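Local structure of TetR family Transcriptional regulator (Streptococcus agalactiae 2603V/R, 3KKC) at residues A[19-24]-A[57-62]; A[153-156]-A[161-164]; A[120-125]-A[135-140]. The protein probably binds DNA as a dimeric, TetR-type regulator of transcription. All blocks are in the same frame, centred on the assembly; numbering follows the deposited sequence.

Contact 1 of 3, residues A[19-24]-A[57-62]; sequences NAFISL and EVLLKE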
# COMPACT_ATOMS: atom_id res chain seq x y z
N ASN A 19 26.37 7.08 -8.83
CA ASN A 19 26.29 7.70 -7.50
C ASN A 19 25.35 8.92 -7.50
O ASN A 19 24.62 9.15 -6.52
CB ASN A 19 27.68 8.05 -6.91
CG ASN A 19 28.51 6.80 -6.51
OD1 ASN A 19 27.98 5.69 -6.28
ND2 ASN A 19 29.82 7.00 -6.41
N ALA A 20 25.34 9.67 -8.59
CA ALA A 20 24.42 10.82 -8.73
C ALA A 20 22.96 10.40 -8.67
O ALA A 20 22.13 11.04 -8.01
CB ALA A 20 24.70 11.57 -10.02
N PHE A 21 22.65 9.32 -9.36
CA PHE A 21 21.30 8.77 -9.39
C PHE A 21 20.84 8.38 -7.98
O PHE A 21 19.71 8.65 -7.60
CB PHE A 21 21.30 7.56 -10.32
CG PHE A 21 19.97 6.89 -10.46
CD1 PHE A 21 18.88 7.59 -11.00
CD2 PHE A 21 19.82 5.56 -10.13
CE1 PHE A 21 17.68 6.97 -11.14
CE2 PHE A 21 18.60 4.93 -10.29
CZ PHE A 21 17.52 5.63 -10.78
N ILE A 22 21.73 7.77 -7.20
CA ILE A 22 21.43 7.38 -5.84
C ILE A 22 21.20 8.60 -4.92
O ILE A 22 20.25 8.62 -4.14
CB ILE A 22 22.54 6.46 -5.28
CG1 ILE A 22 22.48 5.10 -5.97
CG2 ILE A 22 22.41 6.28 -3.76
CD1 ILE A 22 23.51 4.12 -5.45
N SER A 23 22.06 9.60 -5.03
CA SER A 23 21.99 10.76 -4.17
C SER A 23 20.71 11.51 -4.43
O SER A 23 20.14 12.12 -3.53
CB SER A 23 23.22 11.66 -4.39
OG SER A 23 22.94 13.06 -4.26
N LEU A 24 20.25 11.47 -5.68
CA LEU A 24 19.04 12.17 -6.09
C LEU A 24 17.79 11.39 -5.70
O LEU A 24 16.69 11.94 -5.63
CB LEU A 24 19.03 12.39 -7.60
CG LEU A 24 19.83 13.58 -8.13
CD1 LEU A 24 20.04 13.46 -9.64
CD2 LEU A 24 19.14 14.88 -7.73
N GLU A 57 15.67 4.34 -17.30
CA GLU A 57 15.02 3.13 -16.81
C GLU A 57 16.02 2.03 -16.48
O GLU A 57 15.80 1.24 -15.55
CB GLU A 57 13.95 2.62 -17.77
CG GLU A 57 12.62 2.33 -17.08
CD GLU A 57 11.44 3.12 -17.67
OE1 GLU A 57 11.38 3.25 -18.92
OE2 GLU A 57 10.58 3.59 -16.89
N VAL A 58 17.13 1.98 -17.20
CA VAL A 58 18.12 0.97 -16.90
C VAL A 58 19.02 1.28 -15.69
O VAL A 58 19.76 0.41 -15.25
CB VAL A 58 18.96 0.56 -18.14
CG1 VAL A 58 18.02 0.16 -19.28
CG2 VAL A 58 19.88 1.68 -18.55
N LEU A 59 18.93 2.49 -15.14
CA LEU A 59 19.62 2.80 -13.89
C LEU A 59 18.84 2.20 -12.74
O LEU A 59 19.42 1.62 -11.82
CB LEU A 59 19.74 4.30 -13.63
CG LEU A 59 20.71 5.11 -14.47
CD1 LEU A 59 19.99 5.52 -15.73
CD2 LEU A 59 21.17 6.33 -13.70
N LEU A 60 17.53 2.37 -12.79
CA LEU A 60 16.68 1.81 -11.77
C LEU A 60 16.87 0.30 -11.76
O LEU A 60 17.05 -0.32 -10.70
CB LEU A 60 15.23 2.14 -12.04
CG LEU A 60 14.43 1.79 -10.81
CD1 LEU A 60 15.04 2.54 -9.66
CD2 LEU A 60 12.99 2.16 -11.00
N LYS A 61 16.83 -0.28 -12.95
CA LYS A 61 16.97 -1.72 -13.14
C LYS A 61 18.33 -2.20 -12.58
O LYS A 61 18.37 -2.95 -11.60
CB LYS A 61 16.79 -2.06 -14.62
CG LYS A 61 17.21 -3.45 -15.07
CD LYS A 61 17.86 -3.35 -16.46
CE LYS A 61 18.06 -4.69 -17.14
NZ LYS A 61 16.84 -5.54 -17.02
N GLU A 62 19.43 -1.75 -13.18
CA GLU A 62 20.77 -1.98 -12.64
C GLU A 62 20.84 -1.77 -11.12
O GLU A 62 21.20 -2.70 -10.39
CB GLU A 62 21.78 -1.06 -13.31
CG GLU A 62 22.11 -1.44 -14.74
CD GLU A 62 23.47 -0.95 -15.15
OE1 GLU A 62 24.20 -0.41 -14.28
OE2 GLU A 62 23.82 -1.11 -16.34
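The ring of Phe21 takes Leu59 over one face, while the backbone N of Leu60 approaches it obliquely. This is a helix-helix contact in the presumed DNA-binding domain of a TetR-type protein: helix 4-24 meets the start of helix 57-71, and the predicted helix-turn-helix, residues 34-53, lies in the chain between them. Phe21 points at the partner helix, and with its CG anti to the backbone N (chi1 -179°) the ring is laid against Leu59. Leu59 CB stands 3.7 Å from the ring centroid and 16° off the normal, a CH-pi contact, and Leu59 CD2 comes down over the CB-CG end of the same side chain. A flat aromatic suits this place because both the CB and a methyl of one branched leucine can rest on it. Leu60 has its CB beside rather than facing helix 4-24, and adds a lighter touch, CD1 to Phe21 CZ at 4.1 Å. All three residues are buried, and Ile33 and Leu63 also pack against Phe21, whereas Leu60 reaches Tyr30 and Tyr108. No hydrogen bond crosses between the segments; the tightest approach is Phe21 CG to Leu59 CD2, 3.5 Å.

Contact 2 of 3, residues A[153-156]-A[161-164]; sequences KWWL and KMTV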
# COMPACT_ATOMS: atom_id res chain seq x y z
N LYS A 153 7.86 -0.57 6.22
CA LYS A 153 7.52 0.82 5.87
C LYS A 153 7.20 1.65 7.10
O LYS A 153 7.63 2.79 7.21
CB LYS A 153 6.31 0.90 4.91
CG LYS A 153 6.64 0.65 3.45
CD LYS A 153 5.40 0.16 2.71
CE LYS A 153 4.91 1.16 1.65
NZ LYS A 153 3.45 1.43 1.79
N TRP A 154 6.42 1.09 8.00
CA TRP A 154 5.96 1.84 9.16
C TRP A 154 7.19 2.27 10.01
O TRP A 154 7.30 3.42 10.46
CB TRP A 154 4.94 1.01 9.96
CG TRP A 154 4.76 1.49 11.36
CD1 TRP A 154 3.90 2.46 11.78
CD2 TRP A 154 5.49 1.06 12.53
NE1 TRP A 154 4.04 2.66 13.14
CE2 TRP A 154 5.02 1.82 13.62
CE3 TRP A 154 6.50 0.12 12.74
CZ2 TRP A 154 5.52 1.65 14.95
CZ3 TRP A 154 7.02 -0.05 14.08
CH2 TRP A 154 6.51 0.72 15.15
N TRP A 155 8.11 1.33 10.18
CA TRP A 155 9.32 1.52 10.97
C TRP A 155 10.19 2.63 10.36
O TRP A 155 10.73 3.48 11.07
CB TRP A 155 10.07 0.18 11.02
CG TRP A 155 11.39 0.17 11.74
CD1 TRP A 155 11.64 0.55 13.03
CD2 TRP A 155 12.65 -0.30 11.22
NE1 TRP A 155 12.96 0.37 13.33
CE2 TRP A 155 13.60 -0.15 12.24
CE3 TRP A 155 13.05 -0.82 9.98
CZ2 TRP A 155 14.94 -0.51 12.06
CZ3 TRP A 155 14.37 -1.18 9.81
CH2 TRP A 155 15.30 -1.02 10.84
N LEU A 156 10.29 2.63 9.04
CA LEU A 156 11.07 3.64 8.33
C LEU A 156 10.47 5.06 8.43
O LEU A 156 11.21 6.05 8.36
CB LEU A 156 11.30 3.22 6.87
CG LEU A 156 12.15 1.95 6.67
CD1 LEU A 156 12.08 1.41 5.26
CD2 LEU A 156 13.62 2.18 7.04
N LYS A 161 13.02 5.06 15.97
CA LYS A 161 12.82 3.69 15.52
C LYS A 161 13.52 2.68 16.42
O LYS A 161 14.64 2.92 16.88
CB LYS A 161 13.30 3.52 14.08
CG LYS A 161 14.09 4.71 13.58
CD LYS A 161 14.74 4.41 12.24
CE LYS A 161 13.72 4.37 11.13
NZ LYS A 161 14.34 3.84 9.88
N MSE A 162 12.85 1.57 16.67
CA MSE A 162 13.45 0.50 17.46
C MSE A 162 14.68 -0.09 16.75
O MSE A 162 14.87 0.10 15.55
CB MSE A 162 12.40 -0.58 17.78
CG MSE A 162 11.41 -0.84 16.66
SE MSE A 162 9.88 -1.94 17.21
CE MSE A 162 8.92 -0.59 18.25
N THR A 163 15.54 -0.76 17.52
CA THR A 163 16.73 -1.37 16.95
C THR A 163 16.25 -2.42 15.97
O THR A 163 15.17 -2.97 16.15
CB THR A 163 17.58 -2.05 18.02
OG1 THR A 163 16.91 -3.23 18.49
CG2 THR A 163 17.83 -1.10 19.20
N VAL A 164 17.04 -2.70 14.94
CA VAL A 164 16.56 -3.66 13.95
C VAL A 164 16.18 -4.97 14.62
O VAL A 164 15.20 -5.61 14.21
CB VAL A 164 17.57 -3.92 12.83
CG1 VAL A 164 18.34 -2.66 12.54
CG2 VAL A 164 18.50 -5.05 13.21
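A chi1 of 177° swings the indole of Trp155 from the side of helix 137-157 toward the loop 161-164, and the chain of Lys161 bends at chi3 to bring its amine above that indole. The ammonium NZ of Lys161 lies 4.7 Å from the centroid of the six-membered ring of Trp155 and only 9° off its normal, a cation-pi contact over the face. The two side chains cross at about a right angle. Nearer the backbone of Lys161, its CB comes obliquely to Trp155 NE1, at 3.3 Å. Lys161 NZ also comes within 3.4 Å of Leu156 CD2.

The indole edge is used as well. Trp155 NE1 gives its hydrogen to Met162 O over 2.9 Å, bent to 146° at the hydrogen; the oxygen lies close to the ring plane, which helps fix the indole's rotation and satisfies the N-H of a buried residue. Tryptophan suits this position because one side chain offers both a donor at its edge and a broad aromatic face. Val164 CG1 packs 3.8 Å from Trp155 CH2, and the selenomethionine Met162 sets its CE near the edge of the Trp154 ring. Leu167 lies against Trp154, Trp155 and Met162.

Thr163, at the N-cap position of helix 164-175, receives Asp166 N on OG1. Trp155 thus holds a short connection between the last two helices of a TetR-type C-terminal domain, where Trp154 touches Gln142 of the second subunit, consistent with the helical dimer interface of TetR regulators.

Contact 3 of 3, residues A[120-125]-A[135-140]; sequences DVYPRL and IPEDFL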
# COMPACT_ATOMS: atom_id res chain seq x y z
N ASP A 120 13.39 -15.61 -1.33
CA ASP A 120 14.49 -15.80 -0.41
C ASP A 120 14.11 -15.57 1.05
O ASP A 120 14.82 -16.01 1.95
CB ASP A 120 15.69 -14.93 -0.83
CG ASP A 120 16.34 -15.42 -2.14
OD1 ASP A 120 16.53 -16.64 -2.33
OD2 ASP A 120 16.67 -14.56 -3.00
N VAL A 121 12.99 -14.91 1.28
CA VAL A 121 12.53 -14.73 2.66
C VAL A 121 11.31 -15.59 3.04
O VAL A 121 11.27 -16.18 4.13
CB VAL A 121 12.28 -13.25 2.95
CG1 VAL A 121 11.45 -13.06 4.23
CG2 VAL A 121 13.63 -12.52 3.02
N TYR A 122 10.34 -15.68 2.15
CA TYR A 122 9.11 -16.38 2.49
C TYR A 122 9.27 -17.87 2.81
O TYR A 122 8.79 -18.33 3.83
CB TYR A 122 8.06 -16.21 1.40
CG TYR A 122 6.85 -17.03 1.71
CD1 TYR A 122 6.04 -16.72 2.79
CD2 TYR A 122 6.53 -18.14 0.93
CE1 TYR A 122 4.94 -17.49 3.10
CE2 TYR A 122 5.41 -18.91 1.22
CZ TYR A 122 4.62 -18.58 2.31
OH TYR A 122 3.52 -19.34 2.61
N PRO A 123 9.93 -18.62 1.91
CA PRO A 123 10.04 -20.07 2.14
C PRO A 123 10.61 -20.42 3.51
O PRO A 123 10.07 -21.30 4.18
CB PRO A 123 10.96 -20.53 1.00
CG PRO A 123 10.68 -19.56 -0.10
CD PRO A 123 10.51 -18.23 0.61
N ARG A 124 11.67 -19.75 3.94
CA ARG A 124 12.17 -19.99 5.28
C ARG A 124 11.20 -19.51 6.36
O ARG A 124 10.96 -20.19 7.34
CB ARG A 124 13.58 -19.42 5.47
CG ARG A 124 14.67 -20.47 5.23
CD ARG A 124 16.09 -19.90 5.24
NE ARG A 124 16.67 -19.78 6.59
CZ ARG A 124 16.94 -20.80 7.41
NH1 ARG A 124 16.66 -22.05 7.05
NH2 ARG A 124 17.47 -20.56 8.60
N LEU A 125 10.63 -18.33 6.17
CA LEU A 125 9.69 -17.76 7.13
C LEU A 125 8.55 -18.74 7.40
O LEU A 125 8.07 -18.88 8.52
CB LEU A 125 9.11 -16.46 6.58
CG LEU A 125 8.26 -15.69 7.58
CD1 LEU A 125 9.05 -15.49 8.88
CD2 LEU A 125 7.80 -14.36 7.00
N ILE A 135 -4.55 -22.93 8.60
CA ILE A 135 -4.75 -21.77 7.74
C ILE A 135 -4.21 -22.11 6.36
O ILE A 135 -3.08 -22.59 6.26
CB ILE A 135 -4.04 -20.53 8.28
CG1 ILE A 135 -4.57 -20.18 9.66
CG2 ILE A 135 -4.27 -19.36 7.36
CD1 ILE A 135 -3.91 -18.98 10.27
N PRO A 136 -5.02 -21.90 5.31
CA PRO A 136 -4.61 -22.26 3.95
C PRO A 136 -3.27 -21.63 3.60
O PRO A 136 -2.85 -20.68 4.27
CB PRO A 136 -5.73 -21.68 3.08
CG PRO A 136 -6.93 -21.68 3.98
CD PRO A 136 -6.38 -21.33 5.34
N GLU A 137 -2.60 -22.15 2.57
CA GLU A 137 -1.26 -21.69 2.24
C GLU A 137 -1.26 -20.30 1.59
O GLU A 137 -0.42 -19.46 1.89
CB GLU A 137 -0.55 -22.74 1.38
CG GLU A 137 0.97 -22.74 1.50
CD GLU A 137 1.46 -23.01 2.93
OE1 GLU A 137 2.55 -22.52 3.27
OE2 GLU A 137 0.76 -23.72 3.70
N ASP A 138 -2.21 -20.04 0.71
CA ASP A 138 -2.21 -18.76 0.01
C ASP A 138 -2.51 -17.58 0.93
O ASP A 138 -2.01 -16.48 0.73
CB ASP A 138 -3.14 -18.80 -1.22
CG ASP A 138 -4.59 -19.01 -0.85
OD1 ASP A 138 -4.87 -19.71 0.14
OD2 ASP A 138 -5.45 -18.47 -1.57
N PHE A 139 -3.29 -17.82 1.97
CA PHE A 139 -3.63 -16.77 2.90
C PHE A 139 -2.41 -16.53 3.75
O PHE A 139 -2.10 -15.40 4.12
CB PHE A 139 -4.77 -17.20 3.81
CG PHE A 139 -5.27 -16.12 4.72
CD1 PHE A 139 -6.34 -15.34 4.36
CD2 PHE A 139 -4.65 -15.89 5.93
CE1 PHE A 139 -6.79 -14.35 5.20
CE2 PHE A 139 -5.10 -14.90 6.76
CZ PHE A 139 -6.16 -14.13 6.40
N LEU A 140 -1.73 -17.62 4.06
CA LEU A 140 -0.47 -17.55 4.77
C LEU A 140 0.52 -16.71 3.94
O LEU A 140 1.08 -15.71 4.43
CB LEU A 140 0.07 -18.95 5.02
CG LEU A 140 0.35 -19.32 6.48
CD1 LEU A 140 -0.56 -18.55 7.44
CD2 LEU A 140 0.18 -20.81 6.67
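Tyr122 and Leu140 are the nearest pair of backbones here, their CA atoms still 9.9 Å apart, and helix 107-129 is kinked next to Tyr122, where the N atoms of Pro123 and Arg124 lack bonds to the preceding turn. Proline has no N-H to give, which accounts for the first of these. A gap so wide needs a long side chain, and Tyr122 supplies it: a chi1 of 175° carries the ring away from the backbone N, toward the opening turn of helix 137-157. Tyr122 OH stands 3.4 Å from Glu137 OE1 and 4.2 Å from Leu140 CB, near both a carboxylate and an apolar side chain. Glu137 bends at chi2 (60°) to bring its carboxylate over, with that plane turned 56° from the tyrosine ring. The stronger claim on Glu137 OE1 is the salt bridge from Arg126 NE, which ties together the same two helices, consecutive in the probable C-terminal domain of a TetR-type regulator. Acidic Glu137 also suits a helix's first turn, just after Pro136 at the N-cap. Farther along helix 137-157, Lys141, Leu144 and Leu145 flank Tyr122, while Pro136 and Phe139 face Tyr170 and Thr151 of the second subunit.

From the N terminus, helix 4-24 is followed by the helices of the predicted DNA-binding motif, and contact 1 closes this 32-residue excursion when helix 57-71 returns to it. The chain then passes His70, His86 and His90, the nickel site, before helix 107-129. Contact 3 closes the short connection from that helix into helix 137-157, and contact 2 closes the tighter turn from the far end of helix 137-157 into helix 164-175. The three loops follow in series, neither nesting nor crossing. Contacts 2 and 3 share helix 137-157, with centres 23 Å apart, whereas contact 1 lies beyond the chain's centre, in the probable DNA-binding region.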